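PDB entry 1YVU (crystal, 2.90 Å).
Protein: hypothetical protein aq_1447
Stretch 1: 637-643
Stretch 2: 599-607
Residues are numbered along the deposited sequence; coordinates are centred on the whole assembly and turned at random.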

# COMPACT_ATOMS: atom_id res chain seq x y z
N THR A 637 5.34 8.39 -12.45
CA THR A 637 5.60 8.04 -11.04
C THR A 637 4.87 9.02 -10.10
O THR A 637 5.51 9.79 -9.36
CB THR A 637 7.14 8.01 -10.69
OG1 THR A 637 7.87 7.35 -11.73
CG2 THR A 637 7.39 7.29 -9.35
N HIS A 638 3.55 9.06 -10.22
CA HIS A 638 2.76 9.87 -9.32
C HIS A 638 1.58 9.16 -8.71
O HIS A 638 0.54 8.96 -9.34
CB HIS A 638 2.37 11.24 -9.83
CG HIS A 638 2.04 12.17 -8.71
ND1 HIS A 638 0.75 12.37 -8.26
CD2 HIS A 638 2.85 12.79 -7.81
CE1 HIS A 638 0.78 13.06 -7.13
NE2 HIS A 638 2.04 13.32 -6.84
N GLN A 639 1.77 8.87 -7.43
CA GLN A 639 0.80 8.19 -6.61
C GLN A 639 0.23 9.14 -5.56
O GLN A 639 0.93 9.52 -4.60
CB GLN A 639 1.48 7.01 -5.91
CG GLN A 639 2.53 6.23 -6.70
CD GLN A 639 2.20 4.76 -6.78
OE1 GLN A 639 1.15 4.38 -7.31
NE2 GLN A 639 3.08 3.91 -6.24
N PRO A 640 -1.04 9.60 -5.74
CA PRO A 640 -1.64 10.50 -4.76
C PRO A 640 -2.16 9.66 -3.60
O PRO A 640 -2.58 8.51 -3.81
CB PRO A 640 -2.83 11.09 -5.52
CG PRO A 640 -2.54 10.82 -6.93
CD PRO A 640 -1.92 9.48 -6.91
N ILE A 641 -2.11 10.18 -2.38
CA ILE A 641 -2.64 9.41 -1.25
C ILE A 641 -4.10 9.81 -0.94
O ILE A 641 -4.59 10.85 -1.39
CB ILE A 641 -1.74 9.53 0.03
CG1 ILE A 641 -1.93 10.89 0.71
CG2 ILE A 641 -0.27 9.26 -0.34
CD1 ILE A 641 -1.42 10.94 2.12
N LYS A 642 -4.81 8.93 -0.25
CA LYS A 642 -6.19 9.21 0.13
C LYS A 642 -6.17 9.24 1.63
O LYS A 642 -5.77 8.27 2.28
CB LYS A 642 -7.16 8.16 -0.41
CG LYS A 642 -8.58 8.25 0.15
CD LYS A 642 -9.51 7.24 -0.50
CE LYS A 642 -10.53 6.74 0.51
NZ LYS A 642 -11.71 6.09 -0.15
N VAL A 643 -6.49 10.42 2.15
CA VAL A 643 -6.55 10.70 3.60
C VAL A 643 -8.01 10.66 3.98
O VAL A 643 -8.83 11.28 3.32
CB VAL A 643 -6.02 12.13 3.92
CG1 VAL A 643 -6.17 12.44 5.40
CG2 VAL A 643 -4.59 12.30 3.46
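Stretch 2, residues 599-607: IKRNNPRFF

How does stretch 2 run against stretch 1? It starts antiparallel to it, with Ile599 facing Lys642 as a hydrogen-bonded pair, CA to CA 4.9 Å. The main chain leaves the extended form at Lys600 (phi/psi -94/-27) and again at Asn602, whose 58/39 is left-handed; from Asn603 onward it is extended. This detour carries Pro604, Arg605 and Phe606 past Pro640 and His638.

Which backbone groups are satisfied at the paired end? Ile599 N donates to Lys642 O, and Lys642 N donates to Ile599 O, both at 2.8 Å and both nearly straight at 163°. Their side chains leave the same face of the sheet, bringing Lys642 CB within 4.1 Å of Ile599 CB. Beside them, Ile641 CA approaches Ile599 O at 3.4 Å in a CA-H...O contact.

What satisfies the carbonyl of Pro640, which has no NH to offer in return? The CA-to-CB bond of Asn603 points toward stretch 1, and its ND2 donates to Pro640 O at 2.8 Å, though at a bent 137°. The same ND2 donates to Ile599 O at 2.6 Å within stretch 2, so one amide ties the turn to its own start and to stretch 1. Ile599 O therefore accepts from both Lys642 N and Asn603 ND2. Asn603 OD1 lies 3.3 Å from Lys642 CB, a contact that is not a hydrogen bond.

What does the rest of stretch 2 rest on? Mainly the ring of Pro640, whose CG lies 3.4 Å from Pro604 O and makes an apolar contact with Phe606 CD1 at 3.5 Å. His638 CE1 approaches the same Phe606 CD1 obliquely at 4.3 Å. Arg605 CD comes within 3.5 Å of His638 O, while the guanidinium nitrogens NH1 and NH2 and His638 NE2 find hydrogen bonds elsewhere in the structure.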

# COMPACT_ATOMS: atom_id res chain seq x y z
N ILE A 599 -4.21 6.00 2.93
CA ILE A 599 -4.23 5.01 1.86
C ILE A 599 -3.34 5.43 0.70
O ILE A 599 -3.66 6.38 -0.02
CB ILE A 599 -5.71 4.75 1.37
CG1 ILE A 599 -6.49 3.97 2.42
CG2 ILE A 599 -5.74 3.93 0.06
CD1 ILE A 599 -7.06 4.78 3.51
N LYS A 600 -2.26 4.67 0.50
CA LYS A 600 -1.29 4.94 -0.57
C LYS A 600 -1.52 4.18 -1.86
O LYS A 600 -1.18 4.68 -2.94
CB LYS A 600 0.15 4.74 -0.08
CG LYS A 600 0.43 3.54 0.78
CD LYS A 600 0.30 3.85 2.26
CE LYS A 600 0.37 2.55 3.05
NZ LYS A 600 1.71 1.85 2.95
N ARG A 601 -2.16 3.01 -1.74
CA ARG A 601 -2.45 2.14 -2.88
C ARG A 601 -3.85 2.30 -3.54
O ARG A 601 -4.85 2.51 -2.86
CB ARG A 601 -2.23 0.68 -2.45
CG ARG A 601 -0.90 0.05 -2.91
CD ARG A 601 -0.58 -1.26 -2.16
NE ARG A 601 -0.10 -0.99 -0.80
CZ ARG A 601 0.30 -1.90 0.09
NH1 ARG A 601 0.29 -3.20 -0.20
NH2 ARG A 601 0.74 -1.51 1.28
N ASN A 602 -3.87 2.20 -4.87
CA ASN A 602 -5.05 2.25 -5.76
C ASN A 602 -6.00 3.47 -5.75
O ASN A 602 -7.22 3.37 -5.96
CB ASN A 602 -5.83 0.93 -5.66
CG ASN A 602 -4.93 -0.30 -5.74
OD1 ASN A 602 -3.98 -0.34 -6.52
ND2 ASN A 602 -5.21 -1.29 -4.92
N ASN A 603 -5.37 4.63 -5.62
CA ASN A 603 -6.06 5.90 -5.56
C ASN A 603 -6.24 6.56 -6.92
O ASN A 603 -5.65 6.10 -7.91
CB ASN A 603 -5.26 6.82 -4.63
CG ASN A 603 -5.21 6.32 -3.22
OD1 ASN A 603 -6.23 5.89 -2.65
ND2 ASN A 603 -4.02 6.35 -2.64
N PRO A 604 -7.15 7.56 -7.02
CA PRO A 604 -7.35 8.24 -8.30
C PRO A 604 -6.14 9.12 -8.55
O PRO A 604 -5.71 9.86 -7.66
CB PRO A 604 -8.59 9.07 -8.05
CG PRO A 604 -9.35 8.26 -7.09
CD PRO A 604 -8.29 7.84 -6.13
N ARG A 605 -5.55 8.98 -9.74
CA ARG A 605 -4.36 9.72 -10.13
C ARG A 605 -4.66 11.15 -10.58
O ARG A 605 -5.83 11.53 -10.64
CB ARG A 605 -3.57 8.93 -11.17
CG ARG A 605 -2.91 7.63 -10.62
CD ARG A 605 -1.68 7.18 -11.45
NE ARG A 605 -1.60 5.73 -11.62
CZ ARG A 605 -2.32 5.03 -12.50
NH1 ARG A 605 -3.17 5.65 -13.30
NH2 ARG A 605 -2.23 3.70 -12.54
N PHE A 606 -3.61 11.96 -10.69
CA PHE A 606 -3.69 13.36 -11.15
C PHE A 606 -2.96 13.44 -12.49
O PHE A 606 -1.79 13.00 -12.61
CB PHE A 606 -3.01 14.33 -10.21
CG PHE A 606 -3.77 14.61 -8.94
CD1 PHE A 606 -3.29 14.15 -7.71
CD2 PHE A 606 -4.92 15.43 -8.93
CE1 PHE A 606 -3.93 14.49 -6.49
CE2 PHE A 606 -5.57 15.77 -7.69
CZ PHE A 606 -5.07 15.30 -6.49
N PHE A 607 -3.64 13.98 -13.49
CA PHE A 607 -3.08 14.12 -14.82
C PHE A 607 -3.08 15.61 -15.13
O PHE A 607 -4.12 16.26 -15.06
CB PHE A 607 -3.93 13.37 -15.87
CG PHE A 607 -4.24 11.93 -15.51
CD1 PHE A 607 -5.52 11.58 -15.03
CD2 PHE A 607 -3.26 10.93 -15.63
CE1 PHE A 607 -5.82 10.21 -14.68
CE2 PHE A 607 -3.54 9.57 -15.28
CZ PHE A 607 -4.81 9.20 -14.81